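Local coordinates for protein anti-sigma-I factor RsgI3 (Clostridium thermocellum, PDB 6QE7) that probably restrains the sigma factor SigI3 at the cell membrane while sensing polysaccharides outside through a tandem PA14 pair that binds pectin, at residues T61-T66 against M123-S128; G52-R57 against Y105-E110. One frame throughout, in Å; residues are numbered along the deposited sequence.

Interaction 1: T61-T66 against M123-S128; sequences TYTFYT and MWSSKS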
ATOM      1  N   THR A  61      33.487  11.842 -10.166  1.00 44.27           N
ATOM      2  CA  THR A  61      32.749  11.798  -8.895  1.00 46.01           C
ATOM      3  C   THR A  61      31.446  12.591  -9.094  1.00 46.96           C
ATOM      4  O   THR A  61      31.430  13.870  -8.954  1.00 44.40           O
ATOM      5  CB  THR A  61      33.678  12.185  -7.731  1.00 44.69           C
ATOM      6  OG1 THR A  61      34.682  11.152  -7.662  1.00 37.28           O
ATOM      7  CG2 THR A  61      32.938  12.278  -6.411  1.00 44.42           C
ATOM      8  N   TYR A  62      30.341  11.873  -9.272  1.00 39.55           N
ATOM      9  CA  TYR A  62      29.034  12.570  -9.343  1.00 39.71           C
ATOM     10  C   TYR A  62      28.502  12.769  -7.942  1.00 43.82           C
ATOM     11  O   TYR A  62      28.677  11.913  -7.062  1.00 43.49           O
ATOM     12  CB  TYR A  62      28.055  11.832 -10.241  1.00 44.53           C
ATOM     13  CG  TYR A  62      28.269  12.093 -11.706  1.00 53.17           C
ATOM     14  CD1 TYR A  62      29.117  11.293 -12.463  1.00 51.11           C
ATOM     15  CD2 TYR A  62      27.635  13.165 -12.325  1.00 48.53           C
ATOM     16  CE1 TYR A  62      29.295  11.535 -13.814  1.00 48.57           C
ATOM     17  CE2 TYR A  62      27.842  13.443 -13.658  1.00 44.53           C
ATOM     18  CZ  TYR A  62      28.648  12.608 -14.410  1.00 49.49           C
ATOM     19  OH  TYR A  62      28.821  12.870 -15.731  1.00 41.19           O
ATOM     20  N   THR A  63      27.877  13.917  -7.738  1.00 44.42           N
ATOM     21  CA  THR A  63      26.953  14.192  -6.621  1.00 40.17           C
ATOM     22  C   THR A  63      25.540  14.096  -7.210  1.00 44.06           C
ATOM     23  O   THR A  63      25.299  14.754  -8.245  1.00 40.42           O
ATOM     24  CB  THR A  63      27.301  15.518  -5.936  1.00 40.28           C
ATOM     25  OG1 THR A  63      28.680  15.464  -5.562  1.00 40.96           O
ATOM     26  CG2 THR A  63      26.410  15.850  -4.743  1.00 36.30           C
ATOM     27  N   PHE A  64      24.674  13.236  -6.652  1.00 37.69           N
ATOM     28  CA  PHE A  64      23.197  13.272  -6.841  1.00 31.61           C
ATOM     29  C   PHE A  64      22.575  14.062  -5.696  1.00 30.59           C
ATOM     30  O   PHE A  64      23.017  14.021  -4.480  1.00 32.46           O
ATOM     31  CB  PHE A  64      22.598  11.874  -6.891  1.00 31.81           C
ATOM     32  CG  PHE A  64      23.010  11.202  -8.136  1.00 29.94           C
ATOM     33  CD1 PHE A  64      24.288  10.688  -8.254  1.00 36.87           C
ATOM     34  CD2 PHE A  64      22.197  11.206  -9.234  1.00 30.52           C
ATOM     35  CE1 PHE A  64      24.686  10.076  -9.425  1.00 30.79           C
ATOM     36  CE2 PHE A  64      22.589  10.563 -10.391  1.00 31.03           C
ATOM     37  CZ  PHE A  64      23.836  10.016 -10.491  1.00 33.42           C
ATOM     38  N   TYR A  65      21.617  14.891  -6.082  1.00 28.37           N
ATOM     39  CA  TYR A  65      20.807  15.692  -5.132  1.00 29.59           C
ATOM     40  C   TYR A  65      19.320  15.424  -5.407  1.00 30.52           C
ATOM     41  O   TYR A  65      18.904  15.359  -6.571  1.00 30.92           O
ATOM     42  CB  TYR A  65      20.995  17.198  -5.278  1.00 33.03           C
ATOM     43  CG  TYR A  65      22.398  17.690  -5.538  1.00 30.30           C
ATOM     44  CD1 TYR A  65      23.058  17.444  -6.745  1.00 33.09           C
ATOM     45  CD2 TYR A  65      23.061  18.412  -4.561  1.00 32.74           C
ATOM     46  CE1 TYR A  65      24.335  17.955  -6.966  1.00 36.36           C
ATOM     47  CE2 TYR A  65      24.341  18.905  -4.767  1.00 33.27           C
ATOM     48  CZ  TYR A  65      24.980  18.672  -5.973  1.00 30.25           C
ATOM     49  OH  TYR A  65      26.268  19.146  -6.111  1.00 41.82           O
ATOM     50  N   THR A  66      18.559  15.353  -4.317  1.00 27.65           N
ATOM     51  CA  THR A  66      17.088  15.291  -4.291  1.00 29.55           C
ATOM     52  C   THR A  66      16.648  16.519  -3.514  1.00 28.00           C
ATOM     53  O   THR A  66      17.276  16.873  -2.545  1.00 30.83           O
ATOM     54  CB  THR A  66      16.592  13.977  -3.682  1.00 30.12           C
ATOM     55  OG1 THR A  66      17.000  13.901  -2.309  1.00 23.34           O
ATOM     56  CG2 THR A  66      17.092  12.756  -4.416  1.00 32.88           C
ATOM     57  N   MET A 123      18.728  16.207  -9.140  1.00 36.12           N
ATOM     58  CA  MET A 123      19.823  16.965  -9.768  1.00 34.26           C
ATOM     59  C   MET A 123      21.119  16.165  -9.689  1.00 36.82           C
ATOM     60  O   MET A 123      21.157  15.107  -9.054  1.00 38.45           O
ATOM     61  CB  MET A 123      19.958  18.304  -9.047  1.00 35.42           C
ATOM     62  CG  MET A 123      18.683  19.061  -9.072  1.00 37.70           C
ATOM     63  SD  MET A 123      18.821  20.661  -8.427  1.00 46.77           S
ATOM     64  CE  MET A 123      19.012  20.427  -6.671  1.00 53.66           C
ATOM     65  N   TRP A 124      22.134  16.585 -10.428  1.00 32.34           N
ATOM     66  CA  TRP A 124      23.480  15.996 -10.367  1.00 29.58           C
ATOM     67  C   TRP A 124      24.509  17.090 -10.674  1.00 36.89           C
ATOM     68  O   TRP A 124      24.150  18.067 -11.261  1.00 34.60           O
ATOM     69  CB  TRP A 124      23.675  14.802 -11.295  1.00 31.41           C
ATOM     70  CG  TRP A 124      23.667  15.071 -12.756  1.00 32.88           C
ATOM     71  CD1 TRP A 124      23.385  16.252 -13.383  1.00 33.39           C
ATOM     72  CD2 TRP A 124      23.767  14.077 -13.773  1.00 30.86           C
ATOM     73  NE1 TRP A 124      23.304  16.047 -14.727  1.00 33.42           N
ATOM     74  CE2 TRP A 124      23.588  14.737 -14.999  1.00 30.49           C
ATOM     75  CE3 TRP A 124      24.079  12.728 -13.779  1.00 32.86           C
ATOM     76  CZ2 TRP A 124      23.704  14.085 -16.212  1.00 30.44           C
ATOM     77  CZ3 TRP A 124      24.188  12.076 -14.986  1.00 35.81           C
ATOM     78  CH2 TRP A 124      23.982  12.751 -16.190  1.00 36.11           C
ATOM     79  N   SER A 125      25.739  16.857 -10.272  1.00 40.40           N
ATOM     80  CA  SER A 125      26.908  17.740 -10.420  1.00 40.18           C
ATOM     81  C   SER A 125      28.137  16.839 -10.461  1.00 47.00           C
ATOM     82  O   SER A 125      28.023  15.628 -10.058  1.00 36.29           O
ATOM     83  CB  SER A 125      26.950  18.784  -9.331  1.00 46.24           C
ATOM     84  OG  SER A 125      27.409  18.239  -8.112  1.00 45.04           O
ATOM     85  N   SER A 126      29.232  17.363 -11.039  1.00 43.54           N
ATOM     86  CA  SER A 126      30.610  16.782 -11.015  1.00 46.92           C
ATOM     87  C   SER A 126      31.650  17.859 -11.370  1.00 54.07           C
ATOM     88  O   SER A 126      31.279  19.094 -11.431  1.00 46.15           O
ATOM     89  CB  SER A 126      30.756  15.545 -11.908  1.00 36.61           C
ATOM     90  OG  SER A 126      30.389  15.773 -13.236  1.00 44.13           O
ATOM     91  N   LYS A 127      32.902  17.441 -11.556  1.00 55.88           N
ATOM     92  CA  LYS A 127      33.985  18.405 -11.810  1.00 52.35           C
ATOM     93  C   LYS A 127      33.526  19.242 -13.009  1.00 44.75           C
ATOM     94  O   LYS A 127      33.410  20.432 -12.828  1.00 46.54           O
ATOM     95  CB  LYS A 127      35.293  17.674 -12.057  1.00 51.19           C
ATOM     96  CG  LYS A 127      36.482  18.600 -11.903  1.00 60.06           C
ATOM     97  CD  LYS A 127      37.802  17.868 -11.880  1.00 60.66           C
ATOM     98  CE  LYS A 127      37.997  16.979 -13.088  1.00 65.85           C
ATOM     99  NZ  LYS A 127      38.890  15.858 -12.745  1.00 79.12           N
ATOM    100  N   SER A 128      33.225  18.582 -14.136  1.00 44.26           N
ATOM    101  CA  SER A 128      32.748  19.122 -15.446  1.00 53.29           C
ATOM    102  C   SER A 128      31.206  19.288 -15.585  1.00 50.58           C
ATOM    103  O   SER A 128      30.764  20.012 -16.506  1.00 45.32           O
ATOM    104  CB  SER A 128      33.228  18.230 -16.545  1.00 55.80           C
ATOM    105  OG  SER A 128      34.383  17.567 -16.132  1.00 55.62           O
TER
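Strands 61-66 and 123-125 run antiparallel, their axes 4.6 Å apart at the closest point, with Thr63-Ser125 and Tyr65-Met123 as hydrogen-bonded pairs and Phe64-Trp124 as the non-hydrogen-bonded pair between them. In the Tyr65-Met123 pair, Met123 N reaches Tyr65 O at 2.7 Å in a nearly straight bond. Trp124 has CG between its backbone N and carbonyl carbon (chi1 68°), which stands the indole up beside Tyr62. The two rings point the same way with planes 28° apart but barely overlap; Tyr62 CE2 lies 3.8 Å from Trp124 CE3, over the indole face near its rim. Phe64 CZ comes to the indole edge, and Ser126 CB makes a CH-pi contact over a face of the Tyr62 ring. The polar ends turn elsewhere: Trp124 NE1 to Glu132, Tyr62 OH to Tyr58 N, Ser126 OG to Glu60. Opposite this aromatic face, Tyr65 lies edge-on against the 123-125 backbone, with Thr63 CG2 over one ring face. Tyr65 OH and Ser125 OG form a very short hydrogen bond, 2.5 Å. Phe64 also packs on Leu74 and Val76 of strand 72-76, the inward packing between facing sheets of a PA14 beta-sandwich.

Interaction 2: G52-R57 against Y105-E110; sequences GKVEPR and YDIKME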
ATOM      1  N   GLY A  52      14.648   3.560 -14.119  1.00 37.42           N
ATOM      2  CA  GLY A  52      15.245   3.386 -15.441  1.00 39.94           C
ATOM      3  C   GLY A  52      16.736   3.304 -15.288  1.00 36.81           C
ATOM      4  O   GLY A  52      17.205   2.669 -14.276  1.00 34.54           O
ATOM      5  N   LYS A  53      17.423   4.003 -16.183  1.00 34.92           N
ATOM      6  CA  LYS A  53      18.907   4.053 -16.233  1.00 34.96           C
ATOM      7  C   LYS A  53      19.299   5.490 -16.452  1.00 31.34           C
ATOM      8  O   LYS A  53      18.568   6.229 -17.192  1.00 32.38           O
ATOM      9  CB  LYS A  53      19.395   3.111 -17.336  1.00 39.26           C
ATOM     10  CG  LYS A  53      19.152   1.645 -17.029  1.00 49.23           C
ATOM     11  CD  LYS A  53      19.345   0.787 -18.255  1.00 56.18           C
ATOM     12  CE  LYS A  53      19.347  -0.700 -18.005  1.00 51.82           C
ATOM     13  NZ  LYS A  53      20.018  -1.025 -16.729  1.00 59.35           N
ATOM     14  N   VAL A  54      20.335   5.918 -15.763  1.00 29.06           N
ATOM     15  CA  VAL A  54      20.977   7.233 -15.957  1.00 30.22           C
ATOM     16  C   VAL A  54      22.337   6.973 -16.641  1.00 40.08           C
ATOM     17  O   VAL A  54      22.905   5.859 -16.407  1.00 34.36           O
ATOM     18  CB  VAL A  54      21.083   8.005 -14.645  1.00 33.11           C
ATOM     19  CG1 VAL A  54      21.926   7.282 -13.600  1.00 34.62           C
ATOM     20  CG2 VAL A  54      21.609   9.404 -14.838  1.00 30.65           C
ATOM     21  N   GLU A  55      22.765   7.899 -17.531  1.00 41.76           N
ATOM     22  CA  GLU A  55      24.031   7.815 -18.333  1.00 37.91           C
ATOM     23  C   GLU A  55      24.852   9.072 -18.126  1.00 40.47           C
ATOM     24  O   GLU A  55      24.562  10.133 -18.664  1.00 44.42           O
ATOM     25  CB  GLU A  55      23.754   7.566 -19.797  1.00 42.09           C
ATOM     26  CG  GLU A  55      24.945   7.827 -20.703  1.00 50.61           C
ATOM     27  CD  GLU A  55      24.769   7.213 -22.078  1.00 50.68           C
ATOM     28  OE1 GLU A  55      23.869   6.331 -22.214  1.00 52.36           O
ATOM     29  OE2 GLU A  55      25.522   7.612 -23.015  1.00 59.72           O
ATOM     30  N   PRO A  56      25.864   9.055 -17.246  1.00 38.43           N
ATOM     31  CA  PRO A  56      26.653  10.254 -17.056  1.00 45.01           C
ATOM     32  C   PRO A  56      27.415  10.596 -18.360  1.00 49.20           C
ATOM     33  O   PRO A  56      27.633   9.723 -19.229  1.00 39.97           O
ATOM     34  CB  PRO A  56      27.610   9.882 -15.916  1.00 46.14           C
ATOM     35  CG  PRO A  56      27.709   8.386 -16.039  1.00 44.89           C
ATOM     36  CD  PRO A  56      26.360   7.896 -16.479  1.00 39.87           C
ATOM     37  N   ARG A  57      27.748  11.880 -18.517  1.00 44.46           N
ATOM     38  CA  ARG A  57      28.511  12.319 -19.725  1.00 53.84           C
ATOM     39  C   ARG A  57      30.022  12.102 -19.484  1.00 56.86           C
ATOM     40  O   ARG A  57      30.716  11.840 -20.495  1.00 56.40           O
ATOM     41  CB  ARG A  57      28.224  13.793 -20.022  1.00 51.64           C
ATOM     42  CG  ARG A  57      26.762  14.159 -20.261  1.00 58.40           C
ATOM     43  CD  ARG A  57      26.632  15.655 -19.996  1.00 59.70           C
ATOM     44  NE  ARG A  57      25.499  16.268 -20.671  1.00 64.07           N
ATOM     45  CZ  ARG A  57      24.446  16.848 -20.059  1.00 70.36           C
ATOM     46  NH1 ARG A  57      24.374  16.927 -18.734  1.00 53.42           N
ATOM     47  NH2 ARG A  57      23.465  17.368 -20.787  1.00 67.80           N
ATOM     48  N   TYR A 105      23.473   3.202 -15.862  1.00 38.94           N
ATOM     49  CA  TYR A 105      23.394   2.690 -14.468  1.00 43.92           C
ATOM     50  C   TYR A 105      21.911   2.639 -14.057  1.00 38.90           C
ATOM     51  O   TYR A 105      21.167   3.615 -14.354  1.00 38.62           O
ATOM     52  CB  TYR A 105      24.258   3.571 -13.561  1.00 37.33           C
ATOM     53  CG  TYR A 105      25.749   3.556 -13.820  1.00 43.65           C
ATOM     54  CD1 TYR A 105      26.581   2.541 -13.352  1.00 48.31           C
ATOM     55  CD2 TYR A 105      26.354   4.585 -14.517  1.00 43.91           C
ATOM     56  CE1 TYR A 105      27.957   2.545 -13.587  1.00 47.39           C
ATOM     57  CE2 TYR A 105      27.716   4.607 -14.747  1.00 47.02           C
ATOM     58  CZ  TYR A 105      28.544   3.584 -14.299  1.00 52.90           C
ATOM     59  OH  TYR A 105      29.919   3.685 -14.528  1.00 49.56           O
ATOM     60  N   ASP A 106      21.461   1.578 -13.381  1.00 41.29           N
ATOM     61  CA  ASP A 106      20.124   1.560 -12.703  1.00 35.30           C
ATOM     62  C   ASP A 106      19.982   2.797 -11.804  1.00 30.37           C
ATOM     63  O   ASP A 106      20.926   3.257 -11.185  1.00 30.61           O
ATOM     64  CB  ASP A 106      19.865   0.305 -11.881  1.00 37.51           C
ATOM     65  CG  ASP A 106      19.734  -0.924 -12.743  1.00 46.26           C
ATOM     66  OD1 ASP A 106      19.465  -0.774 -13.938  1.00 50.14           O
ATOM     67  OD2 ASP A 106      19.898  -2.019 -12.212  1.00 56.32           O
ATOM     68  N   ILE A 107      18.841   3.441 -11.903  1.00 28.68           N
ATOM     69  CA  ILE A 107      18.425   4.510 -10.985  1.00 25.66           C
ATOM     70  C   ILE A 107      16.970   4.229 -10.548  1.00 25.39           C
ATOM     71  O   ILE A 107      16.175   3.666 -11.294  1.00 28.07           O
ATOM     72  CB  ILE A 107      18.670   5.875 -11.619  1.00 28.90           C
ATOM     73  CG1 ILE A 107      18.398   6.970 -10.598  1.00 31.89           C
ATOM     74  CG2 ILE A 107      17.809   6.043 -12.865  1.00 36.67           C
ATOM     75  CD1 ILE A 107      19.098   8.270 -10.884  1.00 34.88           C
ATOM     76  N   LYS A 108      16.724   4.391  -9.252  1.00 30.87           N
ATOM     77  CA  LYS A 108      15.389   4.277  -8.692  1.00 27.76           C
ATOM     78  C   LYS A 108      15.265   5.366  -7.651  1.00 27.98           C
ATOM     79  O   LYS A 108      16.130   5.495  -6.792  1.00 24.87           O
ATOM     80  CB  LYS A 108      15.170   2.904  -8.064  1.00 32.31           C
ATOM     81  CG  LYS A 108      13.890   2.846  -7.225  1.00 33.53           C
ATOM     82  CD  LYS A 108      13.540   1.428  -6.863  1.00 30.77           C
ATOM     83  CE  LYS A 108      14.664   0.717  -6.093  1.00 36.01           C
ATOM     84  NZ  LYS A 108      14.214  -0.625  -5.656  1.00 39.88           N
ATOM     85  N   MET A 109      14.237   6.181  -7.805  1.00 27.97           N
ATOM     86  CA  MET A 109      13.928   7.214  -6.846  1.00 25.39           C
ATOM     87  C   MET A 109      12.498   6.973  -6.392  1.00 26.70           C
ATOM     88  O   MET A 109      11.611   6.942  -7.238  1.00 22.52           O
ATOM     89  CB  MET A 109      14.104   8.597  -7.470  1.00 26.20           C
ATOM     90  CG  MET A 109      13.651   9.670  -6.552  1.00 30.26           C
ATOM     91  SD  MET A 109      14.236  11.312  -7.150  1.00 32.51           S
ATOM     92  CE  MET A 109      13.348  12.435  -6.068  1.00 30.22           C
ATOM     93  N   GLU A 110      12.339   6.804  -5.072  1.00 31.81           N
ATOM     94  CA  GLU A 110      11.032   6.640  -4.386  1.00 26.54           C
ATOM     95  C   GLU A 110      10.779   7.931  -3.656  1.00 25.47           C
ATOM     96  O   GLU A 110      11.728   8.522  -3.140  1.00 24.92           O
ATOM     97  CB  GLU A 110      11.051   5.412  -3.459  1.00 26.60           C
ATOM     98  CG  GLU A 110      11.037   4.141  -4.282  1.00 24.97           C
ATOM     99  CD  GLU A 110      11.052   2.836  -3.487  1.00 23.55           C
ATOM    100  OE1 GLU A 110      11.196   2.892  -2.303  1.00 23.26           O
ATOM    101  OE2 GLU A 110      10.823   1.815  -4.087  1.00 29.06           O
TER
HETATM  102  O   HOH W   1      16.554  -0.066 -13.833  1.00 43.74           O
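The Tyr105 ring meets Pro56 at its edge: Pro56 CD lies near the ring plane, 3.8 Å from Tyr105 CD2, and the two side chains cross at about a right angle. Val54 O approaches the same ring obliquely, while Tyr105 OH is bonded farther off, to Glu100 N. The second flat group, the Asp106 carboxylate, takes Lys53 NZ nearly along the C-O axis of OD1, a salt bridge of 2.9 Å. Lys53 and Asp106 form the non-hydrogen-bonded pair; their side chains run side by side, and the bend at the lysine's last torsion (chi4 -37°) carries NZ over to the acid. A water joins the group, 2.8 Å from Gly52 O and weakly bound to Asp106 OD1. In the antiparallel sheet of this PA14 beta-sandwich, Gly52 marks a corner where the chain changes sheet or face, and both it and Val54 make paired backbone bonds with strand 105-110. Tyr105 N to Val54 O, 2.8 Å, is almost straight, whereas Ile107 N sits above the carbonyl plane of Gly52 O. On the buried side Val54 CG1 comes within 4.0 Å of Ile107 CD1; Ile107 continues onto Leu74 and Leu122, and Val54 onto Trp124.

Overall arrangement
Interactions 1 and 2 belong to two different sheets of the first PA14 domain, their centres about 13 Å apart, and they meet through the aromatic face of interaction 1. Tyr62 OH lies 3.1 Å from Arg57 N, at best a weak contact, and Tyr62 also packs on Pro56. Beside it the indole rim closes on the same loop, Trp124 CH2 lying 3.6 Å from Glu55 O and Trp124 CZ3 3.7 Å from Pro56 CA. The segments alternate along the chain: strand 53-54 is followed by strand 60-69, and strand 105-113 by strand 119-125. Strands 60-69 and 105-113, one from each contact, end at Asp69 and Gln113, ligands of the same calcium ion along with Asp70, Val115 and Ala117.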